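Local coordinates for protein transcriptional regulator AefR (PDB 3CDL) that probably binds cis-regulatory DNA as a dimeric transcription factor of the TetR family and so regulates transcription, at residues E12-A17 with A37-S42; L89-M94 with E183-V188; S101-A106 with F166-Q171; G145-V150 with M194-Y199. One frame throughout, in Å; residues are numbered along the deposited sequence.

Contact 1. Residues E12-A17 with A37-S42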
loop_
_atom_site.group_PDB
_atom_site.type_symbol
_atom_site.label_atom_id
_atom_site.label_comp_id
_atom_site.label_asym_id
_atom_site.label_seq_id
_atom_site.Cartn_x
_atom_site.Cartn_y
_atom_site.Cartn_z
ATOM N N GLU B 12 -10.758 -15.874 -19.597
ATOM C CA GLU B 12 -11.284 -15.107 -18.471
ATOM C C GLU B 12 -11.890 -16.028 -17.436
ATOM O O GLU B 12 -11.676 -15.844 -16.239
ATOM C CB GLU B 12 -12.318 -14.066 -18.921
ATOM C CG GLU B 12 -11.798 -12.984 -19.881
ATOM C CD GLU B 12 -10.775 -12.029 -19.256
ATOM O OE1 GLU B 12 -10.312 -11.120 -19.986
ATOM O OE2 GLU B 12 -10.437 -12.173 -18.056
ATOM N N SER B 13 -12.631 -17.026 -17.909
ATOM C CA SER B 13 -13.193 -18.071 -17.063
ATOM C C SER B 13 -12.122 -18.660 -16.134
ATOM O O SER B 13 -12.290 -18.688 -14.914
ATOM C CB SER B 13 -13.817 -19.160 -17.946
ATOM O OG SER B 13 -14.659 -20.036 -17.219
ATOM N N ILE B 14 -11.013 -19.105 -16.719
ATOM C CA ILE B 14 -9.918 -19.731 -15.963
ATOM C C ILE B 14 -9.196 -18.734 -15.031
ATOM O O ILE B 14 -8.895 -19.057 -13.872
ATOM C CB ILE B 14 -8.896 -20.402 -16.916
ATOM C CG1 ILE B 14 -9.591 -21.434 -17.814
ATOM C CG2 ILE B 14 -7.752 -21.024 -16.127
ATOM C CD1 ILE B 14 -8.830 -21.768 -19.087
ATOM N N VAL B 15 -8.911 -17.537 -15.546
ATOM C CA VAL B 15 -8.331 -16.458 -14.741
ATOM C C VAL B 15 -9.218 -16.186 -13.524
ATOM O O VAL B 15 -8.707 -16.108 -12.406
ATOM C CB VAL B 15 -8.141 -15.158 -15.561
ATOM C CG1 VAL B 15 -7.776 -13.994 -14.663
ATOM C CG2 VAL B 15 -7.082 -15.348 -16.642
ATOM N N GLN B 16 -10.535 -16.067 -13.758
ATOM C CA GLN B 16 -11.536 -15.806 -12.709
ATOM C C GLN B 16 -11.516 -16.836 -11.592
ATOM O O GLN B 16 -11.483 -16.491 -10.404
ATOM C CB GLN B 16 -12.943 -15.748 -13.296
ATOM C CG GLN B 16 -13.611 -14.424 -13.156
ATOM C CD GLN B 16 -12.850 -13.330 -13.856
ATOM O OE1 GLN B 16 -11.840 -12.815 -13.346
ATOM N NE2 GLN B 16 -13.334 -12.948 -15.037
ATOM N N ALA B 17 -11.558 -18.102 -11.990
ATOM C CA ALA B 17 -11.434 -19.207 -11.061
ATOM C C ALA B 17 -10.091 -19.148 -10.338
ATOM O O ALA B 17 -9.998 -19.520 -9.168
ATOM C CB ALA B 17 -11.578 -20.516 -11.800
ATOM N N ALA B 37 -11.546 -27.522 -11.767
ATOM C CA ALA B 37 -12.764 -27.915 -11.071
ATOM C C ALA B 37 -13.773 -26.785 -10.939
ATOM O O ALA B 37 -14.985 -27.037 -10.947
ATOM C CB ALA B 37 -12.429 -28.440 -9.700
ATOM N N ARG B 38 -13.284 -25.552 -10.805
ATOM C CA ARG B 38 -14.182 -24.421 -10.595
ATOM C C ARG B 38 -14.309 -23.505 -11.809
ATOM O O ARG B 38 -15.249 -22.723 -11.899
ATOM C CB ARG B 38 -13.826 -23.649 -9.309
ATOM C CG ARG B 38 -13.391 -22.202 -9.473
ATOM C CD ARG B 38 -13.245 -21.539 -8.120
ATOM N NE ARG B 38 -14.413 -20.749 -7.744
ATOM C CZ ARG B 38 -14.560 -20.135 -6.570
ATOM N NH1 ARG B 38 -13.627 -20.240 -5.632
ATOM N NH2 ARG B 38 -15.648 -19.416 -6.328
ATOM N N ALA B 39 -13.376 -23.606 -12.748
ATOM C CA ALA B 39 -13.586 -23.000 -14.051
ATOM C C ALA B 39 -14.666 -23.815 -14.750
ATOM O O ALA B 39 -15.238 -23.367 -15.745
ATOM C CB ALA B 39 -12.301 -22.991 -14.860
ATOM N N GLU B 40 -14.947 -24.992 -14.177
ATOM C CA GLU B 40 -15.785 -26.059 -14.764
ATOM C C GLU B 40 -15.253 -26.491 -16.137
ATOM O O GLU B 40 -15.994 -26.630 -17.115
ATOM C CB GLU B 40 -17.280 -25.690 -14.755
ATOM C CG GLU B 40 -17.838 -25.515 -13.328
ATOM C CD GLU B 40 -19.407 -25.404 -13.332
ATOM O OE1 GLU B 40 -19.926 -24.300 -12.858
ATOM O OE2 GLU B 40 -20.122 -26.407 -13.794
ATOM N N VAL B 41 -13.941 -26.727 -16.163
ATOM C CA VAL B 41 -13.183 -26.989 -17.388
ATOM C C VAL B 41 -12.289 -28.243 -17.201
ATOM O O VAL B 41 -12.136 -28.750 -16.065
ATOM C CB VAL B 41 -12.367 -25.712 -17.770
ATOM C CG1 VAL B 41 -11.037 -25.678 -17.039
ATOM C CG2 VAL B 41 -12.179 -25.601 -19.261
ATOM N N SER B 42 -11.730 -28.759 -18.308
ATOM C CA SER B 42 -10.884 -29.963 -18.218
ATOM C C SER B 42 -9.445 -29.546 -17.880
ATOM O O SER B 42 -8.944 -28.552 -18.453
ATOM C CB SER B 42 -10.929 -30.791 -19.536
ATOM O OG SER B 42 -10.245 -30.114 -20.653
#
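Helix 9-24 meets the C-terminal end of helix 32-39 here, within the N-terminal, probably DNA-binding region of a TetR-family protein; 37-42 falls in the predicted helix-turn-helix at 31-50. The backbones come close, with the CA atoms of Ile-14 and Ala-39 5.3 Å apart, a spacing that the small Ala-39 side chain permits. Its CB sits between CA of Ile-14 at 4.2 Å and CB of Ala-17 at 4.0 Å. Along Arg-38, the first atom beyond CB to make contact is CG, 3.4 Å from Ala-17 CB, and CD runs on past the backbone of Ala-17, 4.0 Å from its O. A bend at chi3 (-98°) then turns the guanidinium off this surface, where NH1 forms a salt bridge with Asp-24, further along helix 9-24. Glu-40, with positive phi (56°), is the first residue to leave helical geometry and begins the turn, and Ser-42 OG caps the following helix at Thr-45 N. Ser-13 OG, anti to its backbone N, comes no nearer to Ala-39 O than 3.7 Å. No hydrogen bond crosses between the segments, so the two helices are held here by alanine methyls, Ile-14 and the arginine methylenes, with charge pairing at the margin.

Contact 2. Residues L89-M94 with E183-V188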
loop_
_atom_site.group_PDB
_atom_site.type_symbol
_atom_site.label_atom_id
_atom_site.label_comp_id
_atom_site.label_asym_id
_atom_site.label_seq_id
_atom_site.Cartn_x
_atom_site.Cartn_y
_atom_site.Cartn_z
ATOM N N LEU B 89 -7.151 12.687 -16.684
ATOM C CA LEU B 89 -6.233 11.583 -16.428
ATOM C C LEU B 89 -6.611 10.943 -15.101
ATOM O O LEU B 89 -6.730 9.724 -14.977
ATOM C CB LEU B 89 -4.775 12.074 -16.343
ATOM C CG LEU B 89 -3.895 12.148 -17.601
ATOM C CD1 LEU B 89 -4.066 13.475 -18.326
ATOM C CD2 LEU B 89 -2.412 11.923 -17.266
ATOM N N LEU B 90 -6.778 11.796 -14.101
ATOM C CA LEU B 90 -7.052 11.350 -12.752
ATOM C C LEU B 90 -8.367 10.573 -12.702
ATOM O O LEU B 90 -8.478 9.578 -11.979
ATOM C CB LEU B 90 -7.071 12.558 -11.821
ATOM C CG LEU B 90 -5.785 12.986 -11.108
ATOM C CD1 LEU B 90 -4.548 12.155 -11.451
ATOM C CD2 LEU B 90 -5.542 14.506 -11.222
ATOM N N TRP B 91 -9.353 11.009 -13.475
ATOM C CA TRP B 91 -10.592 10.266 -13.545
ATOM C C TRP B 91 -10.444 8.892 -14.173
ATOM O O TRP B 91 -10.982 7.918 -13.644
ATOM C CB TRP B 91 -11.725 11.067 -14.189
ATOM C CG TRP B 91 -12.504 11.864 -13.179
ATOM C CD1 TRP B 91 -12.565 13.214 -13.094
ATOM C CD2 TRP B 91 -13.291 11.357 -12.081
ATOM N NE1 TRP B 91 -13.369 13.593 -12.046
ATOM C CE2 TRP B 91 -13.821 12.475 -11.402
ATOM C CE3 TRP B 91 -13.604 10.073 -11.614
ATOM C CZ2 TRP B 91 -14.651 12.354 -10.281
ATOM C CZ3 TRP B 91 -14.432 9.951 -10.495
ATOM C CH2 TRP B 91 -14.941 11.090 -9.841
ATOM N N GLY B 92 -9.728 8.808 -15.292
ATOM C CA GLY B 92 -9.356 7.506 -15.872
ATOM C C GLY B 92 -8.794 6.523 -14.841
ATOM O O GLY B 92 -9.328 5.424 -14.659
ATOM N N LYS B 93 -7.730 6.919 -14.149
ATOM C CA LYS B 93 -7.169 6.080 -13.096
ATOM C C LYS B 93 -8.144 5.795 -11.944
ATOM O O LYS B 93 -8.092 4.721 -11.367
ATOM C CB LYS B 93 -5.874 6.682 -12.553
ATOM C CG LYS B 93 -5.051 5.763 -11.623
ATOM C CD LYS B 93 -4.752 4.391 -12.257
ATOM C CE LYS B 93 -3.475 3.730 -11.748
ATOM N NZ LYS B 93 -3.240 3.774 -10.239
HETATM N N MSE B 94 -9.027 6.735 -11.608
HETATM C CA MSE B 94 -9.976 6.517 -10.522
HETATM C C MSE B 94 -11.088 5.530 -10.910
HETATM O O MSE B 94 -11.515 4.715 -10.101
HETATM C CB MSE B 94 -10.562 7.840 -10.037
HETATM C CG MSE B 94 -11.614 7.711 -8.933
HETATM SE SE MSE B 94 -10.944 6.824 -7.271
HETATM C CE MSE B 94 -9.729 8.230 -6.678
ATOM N N GLU B 183 -17.043 11.175 -2.748
ATOM C CA GLU B 183 -15.701 10.863 -2.284
ATOM C C GLU B 183 -14.688 10.783 -3.412
ATOM O O GLU B 183 -13.553 11.240 -3.250
ATOM C CB GLU B 183 -15.709 9.565 -1.495
ATOM C CG GLU B 183 -16.770 9.554 -0.392
ATOM C CD GLU B 183 -16.843 8.221 0.335
ATOM O OE1 GLU B 183 -16.538 7.161 -0.278
ATOM O OE2 GLU B 183 -17.199 8.244 1.531
ATOM N N GLN B 184 -15.072 10.210 -4.549
ATOM C CA GLN B 184 -14.117 10.050 -5.652
ATOM C C GLN B 184 -13.540 11.377 -6.189
ATOM O O GLN B 184 -12.313 11.486 -6.339
ATOM C CB GLN B 184 -14.714 9.224 -6.786
ATOM C CG GLN B 184 -14.483 7.720 -6.693
ATOM C CD GLN B 184 -15.389 6.966 -7.652
ATOM O OE1 GLN B 184 -15.386 7.215 -8.868
ATOM N NE2 GLN B 184 -16.205 6.065 -7.106
ATOM N N SER B 185 -14.416 12.358 -6.459
ATOM C CA SER B 185 -14.045 13.653 -7.046
ATOM C C SER B 185 -13.415 14.518 -6.017
ATOM O O SER B 185 -12.560 15.358 -6.310
ATOM C CB SER B 185 -15.255 14.394 -7.612
ATOM O OG SER B 185 -16.342 14.455 -6.707
ATOM N N ASN B 186 -13.853 14.315 -4.790
ATOM C CA ASN B 186 -13.169 14.870 -3.640
ATOM C C ASN B 186 -11.678 14.556 -3.684
ATOM O O ASN B 186 -10.832 15.460 -3.589
ATOM C CB ASN B 186 -13.730 14.231 -2.397
ATOM C CG ASN B 186 -14.013 15.218 -1.346
ATOM O OD1 ASN B 186 -13.090 15.697 -0.660
ATOM N ND2 ASN B 186 -15.306 15.564 -1.196
ATOM N N VAL B 187 -11.352 13.266 -3.812
ATOM C CA VAL B 187 -9.960 12.877 -3.745
ATOM C C VAL B 187 -9.255 13.316 -5.022
ATOM O O VAL B 187 -8.153 13.878 -4.966
ATOM C CB VAL B 187 -9.702 11.375 -3.285
ATOM C CG1 VAL B 187 -10.655 10.949 -2.180
ATOM C CG2 VAL B 187 -9.740 10.422 -4.416
ATOM N N VAL B 188 -9.916 13.154 -6.161
ATOM C CA VAL B 188 -9.317 13.593 -7.420
ATOM C C VAL B 188 -8.971 15.086 -7.366
ATOM O O VAL B 188 -7.833 15.493 -7.627
ATOM C CB VAL B 188 -10.249 13.361 -8.621
ATOM C CG1 VAL B 188 -9.645 13.959 -9.867
ATOM C CG2 VAL B 188 -10.497 11.890 -8.825
#
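Two helices of the all-helical TetR-type C-terminal domain, 82-97 and 181-199, cross in this contact, the latter also facing the second subunit. The short segments run obliquely at 134° to one another, about midway between perpendicular and antiparallel, and their axes approach to 10.4 Å, a separation bridged mainly by side chains. Val-188 fills the middle and uses both branches. CG1, anti to the backbone N, lies 3.5 Å from Leu-90 CB, while CG2 points over the indole of Trp-91, 4.3 Å from the centroid of the six-membered ring and only 10° off its normal, a CH-pi contact centred on the face. The same CG2 also reaches CB of Met-94, so one methyl touches both Trp-91 and Met-94, about one helical turn apart. The rim of the indole is met by the preceding turn of helix 181-199: CZ2 abuts Ser-185 CB at 3.4 Å, CH2 rests against Gln-184 CB, and both ring atoms also reach the Ser-185 backbone. Selenomethionine Met-94 leaves its helix with CG anti to the backbone N and then folds at chi2 and chi3, laying CG and SE along Gln-184 CG. On the neighbouring Val-187, Phe-154 of the second subunit continues the packing. Gln-184 is extended past CG; its NE2 is taken by Leu-179 O, consistent with a fixed amide orientation. That amide plane stands 62° from the indole plane, and its OE1 lies in the plane of the ring, 3.3 Å from Trp-91 CZ3.

Contact 3. Residues S101-A106 with F166-Q171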
loop_
_atom_site.group_PDB
_atom_site.type_symbol
_atom_site.label_atom_id
_atom_site.label_comp_id
_atom_site.label_asym_id
_atom_site.label_seq_id
_atom_site.Cartn_x
_atom_site.Cartn_y
_atom_site.Cartn_z
ATOM N N SER B 101 -13.664 -6.144 -9.613
ATOM C CA SER B 101 -12.955 -7.267 -10.216
ATOM C C SER B 101 -11.449 -6.956 -10.305
ATOM O O SER B 101 -10.608 -7.860 -10.232
ATOM C CB SER B 101 -13.569 -7.644 -11.582
ATOM O OG SER B 101 -13.626 -6.532 -12.468
ATOM N N PHE B 102 -11.117 -5.675 -10.424
ATOM C CA PHE B 102 -9.730 -5.237 -10.384
ATOM C C PHE B 102 -9.189 -5.298 -8.949
ATOM O O PHE B 102 -8.090 -5.787 -8.712
ATOM C CB PHE B 102 -9.609 -3.834 -10.990
ATOM C CG PHE B 102 -8.239 -3.235 -10.890
ATOM C CD1 PHE B 102 -7.843 -2.539 -9.747
ATOM C CD2 PHE B 102 -7.340 -3.345 -11.948
ATOM C CE1 PHE B 102 -6.581 -1.999 -9.655
ATOM C CE2 PHE B 102 -6.061 -2.786 -11.848
ATOM C CZ PHE B 102 -5.693 -2.116 -10.698
ATOM N N LEU B 103 -9.964 -4.816 -7.986
ATOM C CA LEU B 103 -9.532 -4.899 -6.593
ATOM C C LEU B 103 -9.253 -6.326 -6.179
ATOM O O LEU B 103 -8.272 -6.592 -5.489
ATOM C CB LEU B 103 -10.536 -4.236 -5.652
ATOM C CG LEU B 103 -10.492 -2.704 -5.741
ATOM C CD1 LEU B 103 -11.679 -2.126 -5.025
ATOM C CD2 LEU B 103 -9.153 -2.062 -5.243
ATOM N N ASP B 104 -10.109 -7.237 -6.618
ATOM C CA ASP B 104 -9.928 -8.664 -6.383
ATOM C C ASP B 104 -8.605 -9.218 -6.900
ATOM O O ASP B 104 -7.893 -9.875 -6.164
ATOM C CB ASP B 104 -11.102 -9.442 -6.964
ATOM C CG ASP B 104 -12.356 -9.272 -6.137
ATOM O OD1 ASP B 104 -12.278 -8.521 -5.147
ATOM O OD2 ASP B 104 -13.410 -9.870 -6.474
ATOM N N LEU B 105 -8.292 -8.952 -8.162
ATOM C CA LEU B 105 -7.036 -9.369 -8.745
ATOM C C LEU B 105 -5.875 -8.770 -7.949
ATOM O O LEU B 105 -4.945 -9.479 -7.555
ATOM C CB LEU B 105 -6.978 -8.913 -10.202
ATOM C CG LEU B 105 -5.616 -8.774 -10.896
ATOM C CD1 LEU B 105 -5.329 -10.007 -11.676
ATOM C CD2 LEU B 105 -5.645 -7.607 -11.820
ATOM N N ALA B 106 -5.945 -7.461 -7.721
ATOM C CA ALA B 106 -4.961 -6.750 -6.948
ATOM C C ALA B 106 -4.703 -7.453 -5.617
ATOM O O ALA B 106 -3.545 -7.683 -5.246
ATOM C CB ALA B 106 -5.426 -5.343 -6.719
ATOM N N PHE B 166 -6.610 6.362 -0.896
ATOM C CA PHE B 166 -8.052 6.331 -0.606
ATOM C C PHE B 166 -8.776 5.233 -1.380
ATOM O O PHE B 166 -9.714 4.615 -0.876
ATOM C CB PHE B 166 -8.723 7.677 -0.969
ATOM C CG PHE B 166 -8.215 8.841 -0.167
ATOM C CD1 PHE B 166 -8.573 8.986 1.184
ATOM C CD2 PHE B 166 -7.352 9.784 -0.747
ATOM C CE1 PHE B 166 -8.102 10.057 1.931
ATOM C CE2 PHE B 166 -6.870 10.851 -0.011
ATOM C CZ PHE B 166 -7.240 10.991 1.324
ATOM N N ALA B 167 -8.366 5.023 -2.628
ATOM C CA ALA B 167 -9.129 4.187 -3.524
ATOM C C ALA B 167 -8.423 2.873 -3.881
ATOM O O ALA B 167 -8.916 2.092 -4.714
ATOM C CB ALA B 167 -9.501 4.972 -4.766
ATOM N N PHE B 168 -7.278 2.600 -3.271
ATOM C CA PHE B 168 -6.624 1.337 -3.581
ATOM C C PHE B 168 -6.219 0.560 -2.336
ATOM O O PHE B 168 -6.884 -0.428 -1.997
ATOM C CB PHE B 168 -5.488 1.541 -4.561
ATOM C CG PHE B 168 -4.812 0.276 -4.966
ATOM C CD1 PHE B 168 -5.400 -0.577 -5.919
ATOM C CD2 PHE B 168 -3.573 -0.071 -4.411
ATOM C CE1 PHE B 168 -4.774 -1.761 -6.302
ATOM C CE2 PHE B 168 -2.945 -1.241 -4.772
ATOM C CZ PHE B 168 -3.543 -2.092 -5.737
ATOM N N TRP B 169 -5.165 1.000 -1.645
ATOM C CA TRP B 169 -4.742 0.353 -0.405
ATOM C C TRP B 169 -5.826 0.031 0.644
ATOM O O TRP B 169 -5.883 -1.095 1.099
ATOM C CB TRP B 169 -3.572 1.102 0.217
ATOM C CG TRP B 169 -2.382 1.111 -0.716
ATOM C CD1 TRP B 169 -1.803 2.204 -1.305
ATOM C CD2 TRP B 169 -1.643 -0.026 -1.163
ATOM N NE1 TRP B 169 -0.726 1.815 -2.096
ATOM C CE2 TRP B 169 -0.614 0.451 -2.031
ATOM C CE3 TRP B 169 -1.756 -1.404 -0.941
ATOM C CZ2 TRP B 169 0.310 -0.410 -2.653
ATOM C CZ3 TRP B 169 -0.834 -2.268 -1.569
ATOM C CH2 TRP B 169 0.185 -1.762 -2.404
ATOM N N PRO B 170 -6.672 1.004 1.063
ATOM C CA PRO B 170 -7.738 0.573 1.976
ATOM C C PRO B 170 -8.538 -0.626 1.490
ATOM O O PRO B 170 -8.896 -1.493 2.285
ATOM C CB PRO B 170 -8.624 1.823 2.085
ATOM C CG PRO B 170 -7.638 2.942 2.000
ATOM C CD PRO B 170 -6.711 2.472 0.865
ATOM N N GLN B 171 -8.795 -0.683 0.189
ATOM C CA GLN B 171 -9.641 -1.727 -0.352
ATOM C C GLN B 171 -8.891 -3.069 -0.442
ATOM O O GLN B 171 -9.458 -4.147 -0.180
ATOM C CB GLN B 171 -10.193 -1.311 -1.722
ATOM C CG GLN B 171 -11.243 -0.213 -1.663
ATOM C CD GLN B 171 -10.648 1.184 -1.448
ATOM O OE1 GLN B 171 -9.456 1.378 -1.588
ATOM N NE2 GLN B 171 -11.492 2.151 -1.097
#
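Helix 100-114 packs against the break between helices 152-167 and 169-174, its nearest CA pair being Leu-103 and Gln-171 at 7.0 Å. In this helical TetR-type C-terminal domain, Phe-168 is the residue at the break: its phi/psi of -131°/-74° leaves the first helix, and it stands at the N-cap position of the second. With CG anti to the backbone N, its ring is carried toward helix 100-114, where three side chains meet its CD1-CE1-CZ side. Ala-106 CB touches Phe-168 CE1 at 3.7 Å, Phe-102 CE1 meets the same atom at 3.8 Å, and Leu-103 CD2 lies by Phe-168 CD1 at 4.1 Å. The two phenylalanine side chains cross at about a right angle, corner to corner. Leu-103 straddles Gln-171 CB with both methyls, CD1 and CD2 each 3.7 Å away. Behind this apolar surface, the Trp-169 ring stacks on Trp-169 of the second subunit, so the break also faces the dimer interface. No hydrogen bond joins the two segments; the polar link lies across the break. Gln-171 sends NE2 back to Phe-166 O, with a second bond to Ala-177 O, and the Phe-166 bond measures 3.0 Å, in the carbonyl plane and 1° from the glutamine amide plane.

Contact 4. Residues G145-V150 with M194-Y199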
loop_
_atom_site.group_PDB
_atom_site.type_symbol
_atom_site.label_atom_id
_atom_site.label_comp_id
_atom_site.label_asym_id
_atom_site.label_seq_id
_atom_site.Cartn_x
_atom_site.Cartn_y
_atom_site.Cartn_z
ATOM N N GLY B 145 7.486 23.297 -20.910
ATOM C CA GLY B 145 7.790 24.308 -19.905
ATOM C C GLY B 145 6.602 24.735 -19.073
ATOM O O GLY B 145 6.524 25.897 -18.670
ATOM N N ARG B 146 5.684 23.796 -18.812
ATOM C CA ARG B 146 4.479 24.069 -18.019
ATOM C C ARG B 146 4.519 23.419 -16.655
ATOM O O ARG B 146 3.731 23.754 -15.759
ATOM C CB ARG B 146 3.219 23.647 -18.768
ATOM C CG ARG B 146 2.767 24.710 -19.787
ATOM C CD ARG B 146 1.255 24.839 -19.813
ATOM N NE ARG B 146 0.675 23.944 -20.812
ATOM C CZ ARG B 146 -0.629 23.743 -21.000
ATOM N NH1 ARG B 146 -1.027 22.905 -21.960
ATOM N NH2 ARG B 146 -1.533 24.362 -20.234
ATOM N N LEU B 147 5.438 22.477 -16.506
ATOM C CA LEU B 147 5.650 21.810 -15.239
ATOM C C LEU B 147 7.094 21.993 -14.828
ATOM O O LEU B 147 7.965 22.229 -15.660
ATOM C CB LEU B 147 5.310 20.327 -15.315
ATOM C CG LEU B 147 3.885 19.816 -15.126
ATOM C CD1 LEU B 147 3.977 18.321 -14.930
ATOM C CD2 LEU B 147 3.127 20.485 -13.944
ATOM N N LYS B 148 7.326 21.908 -13.528
ATOM C CA LYS B 148 8.611 22.228 -12.958
ATOM C C LYS B 148 9.524 21.005 -13.080
ATOM O O LYS B 148 9.045 19.871 -13.045
ATOM C CB LYS B 148 8.366 22.765 -11.535
ATOM C CG LYS B 148 9.240 22.311 -10.386
ATOM C CD LYS B 148 8.706 22.901 -9.053
ATOM C CE LYS B 148 8.136 24.346 -9.209
ATOM N NZ LYS B 148 7.312 24.784 -8.014
ATOM N N PRO B 149 10.827 21.218 -13.309
ATOM C CA PRO B 149 11.762 20.089 -13.403
ATOM C C PRO B 149 11.764 19.167 -12.177
ATOM O O PRO B 149 12.010 19.610 -11.059
ATOM C CB PRO B 149 13.119 20.776 -13.542
ATOM C CG PRO B 149 12.891 22.179 -13.059
ATOM C CD PRO B 149 11.514 22.498 -13.514
ATOM N N VAL B 150 11.448 17.898 -12.393
ATOM C CA VAL B 150 11.588 16.859 -11.386
ATOM C C VAL B 150 11.637 15.560 -12.185
ATOM O O VAL B 150 11.250 15.568 -13.345
ATOM C CB VAL B 150 10.410 16.898 -10.324
ATOM C CG1 VAL B 150 9.027 16.793 -10.986
ATOM C CG2 VAL B 150 10.596 15.842 -9.260
HETATM N N MSE B 194 -3.460 19.890 -5.233
HETATM C CA MSE B 194 -2.206 19.756 -4.532
HETATM C C MSE B 194 -1.076 19.609 -5.541
HETATM O O MSE B 194 -0.062 20.284 -5.436
HETATM C CB MSE B 194 -2.245 18.556 -3.594
HETATM C CG MSE B 194 -0.945 18.346 -2.863
HETATM SE SE MSE B 194 -1.195 17.340 -1.257
HETATM C CE MSE B 194 -3.125 17.632 -1.091
ATOM N N PHE B 195 -1.281 18.733 -6.522
ATOM C CA PHE B 195 -0.239 18.417 -7.486
ATOM C C PHE B 195 0.116 19.665 -8.277
ATOM O O PHE B 195 1.268 20.115 -8.271
ATOM C CB PHE B 195 -0.613 17.238 -8.418
ATOM C CG PHE B 195 0.529 16.812 -9.325
ATOM C CD1 PHE B 195 1.517 15.926 -8.862
ATOM C CD2 PHE B 195 0.667 17.356 -10.604
ATOM C CE1 PHE B 195 2.595 15.570 -9.675
ATOM C CE2 PHE B 195 1.750 17.009 -11.423
ATOM C CZ PHE B 195 2.711 16.108 -10.963
ATOM N N LEU B 196 -0.886 20.246 -8.929
ATOM C CA LEU B 196 -0.605 21.366 -9.821
ATOM C C LEU B 196 -0.158 22.590 -9.055
ATOM O O LEU B 196 0.705 23.342 -9.539
ATOM C CB LEU B 196 -1.796 21.685 -10.734
ATOM C CG LEU B 196 -1.794 20.829 -11.994
ATOM C CD1 LEU B 196 -2.915 21.243 -12.898
ATOM C CD2 LEU B 196 -0.455 20.957 -12.712
ATOM N N GLY B 197 -0.742 22.757 -7.855
ATOM C CA GLY B 197 -0.324 23.765 -6.884
ATOM C C GLY B 197 1.189 23.873 -6.777
ATOM O O GLY B 197 1.746 24.977 -6.836
ATOM N N TRP B 198 1.858 22.721 -6.641
ATOM C CA TRP B 198 3.312 22.670 -6.441
ATOM C C TRP B 198 4.106 22.627 -7.736
ATOM O O TRP B 198 5.110 23.310 -7.870
ATOM C CB TRP B 198 3.714 21.497 -5.522
ATOM C CG TRP B 198 5.210 21.374 -5.381
ATOM C CD1 TRP B 198 5.984 20.369 -5.865
ATOM C CD2 TRP B 198 6.111 22.308 -4.754
ATOM N NE1 TRP B 198 7.311 20.602 -5.579
ATOM C CE2 TRP B 198 7.419 21.787 -4.898
ATOM C CE3 TRP B 198 5.945 23.539 -4.098
ATOM C CZ2 TRP B 198 8.560 22.450 -4.398
ATOM C CZ3 TRP B 198 7.084 24.200 -3.601
ATOM C CH2 TRP B 198 8.369 23.647 -3.752
ATOM N N TYR B 199 3.661 21.836 -8.697
ATOM C CA TYR B 199 4.460 21.605 -9.905
ATOM C C TYR B 199 4.244 22.531 -11.097
ATOM O O TYR B 199 5.157 22.711 -11.932
ATOM C CB TYR B 199 4.325 20.172 -10.353
ATOM C CG TYR B 199 5.110 19.233 -9.486
ATOM C CD1 TYR B 199 6.505 19.287 -9.433
ATOM C CD2 TYR B 199 4.460 18.276 -8.723
ATOM C CE1 TYR B 199 7.210 18.409 -8.634
ATOM C CE2 TYR B 199 5.164 17.391 -7.933
ATOM C CZ TYR B 199 6.517 17.459 -7.879
ATOM O OH TYR B 199 7.168 16.562 -7.068
#
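Leu-147 and Tyr-199 form the apolar centre. CD2 of Leu-147 touches both CD2 of Leu-196 and CB of Tyr-199, each 3.8 Å away, while its CD1 comes to the edge of the Phe-195 ring. Val-150 meets the phenol further along: CG1 lies 3.4 Å from Tyr-199 CE1, the two side chains crossing at about a right angle. At the tip of that phenol, Tyr-199 OH is hydrogen-bonded to Gln-158 NE2 of helix 152-167. Outward, the main chain takes over. Lys-148 N donates to Tyr-199 O at 2.8 Å, in the carbonyl plane but with an N-H...O angle of only 130°, and Leu-147 CA adds a CA-H...O contact to the same oxygen. Lys-148 then closes the polar edge. Its chain, bent at chi3, carries NZ to Trp-198 O at 2.7 Å, almost along the C=O axis (177°), and over the Trp-198 ring, 4.2 Å from the six-membered centroid and 6° off the normal, a cation-pi contact. One ammonium thus serves a carbonyl and an indole face, and its positive charge probably suits the carbonyl-rich C-terminal end of helix 181-199. Gly-145 finishes the preceding helix in a Schellman motif, and the loop that follows lies against the C-terminal end of helix 181-199, with hydrogen bonds to the carbonyls of Trp-198 and Tyr-199.

Overall arrangement
Contact 1 belongs to the DNA-binding part; contacts 2, 3 and 4 lie in the C-terminal domain, where all three reach the second subunit. Contact 3 is the most buried, its centre about 8 Å from the chain's centre, whereas the centres of contacts 1 and 4 lie about 23 and 24 Å from it, on opposite sides. Contacts 2 and 3 touch, Met-94 SE lying 3.4 Å from Ala-167 CB, and contact 3 is nested within the loop closed by contact 2. Contacts 2 and 4 share helix 181-199. Chemistry follows place: contacts 1, 2 and 3 have no hydrogen bond between their segments, while contact 4, at a helix end, adds hydrogen bonds and cation-pi.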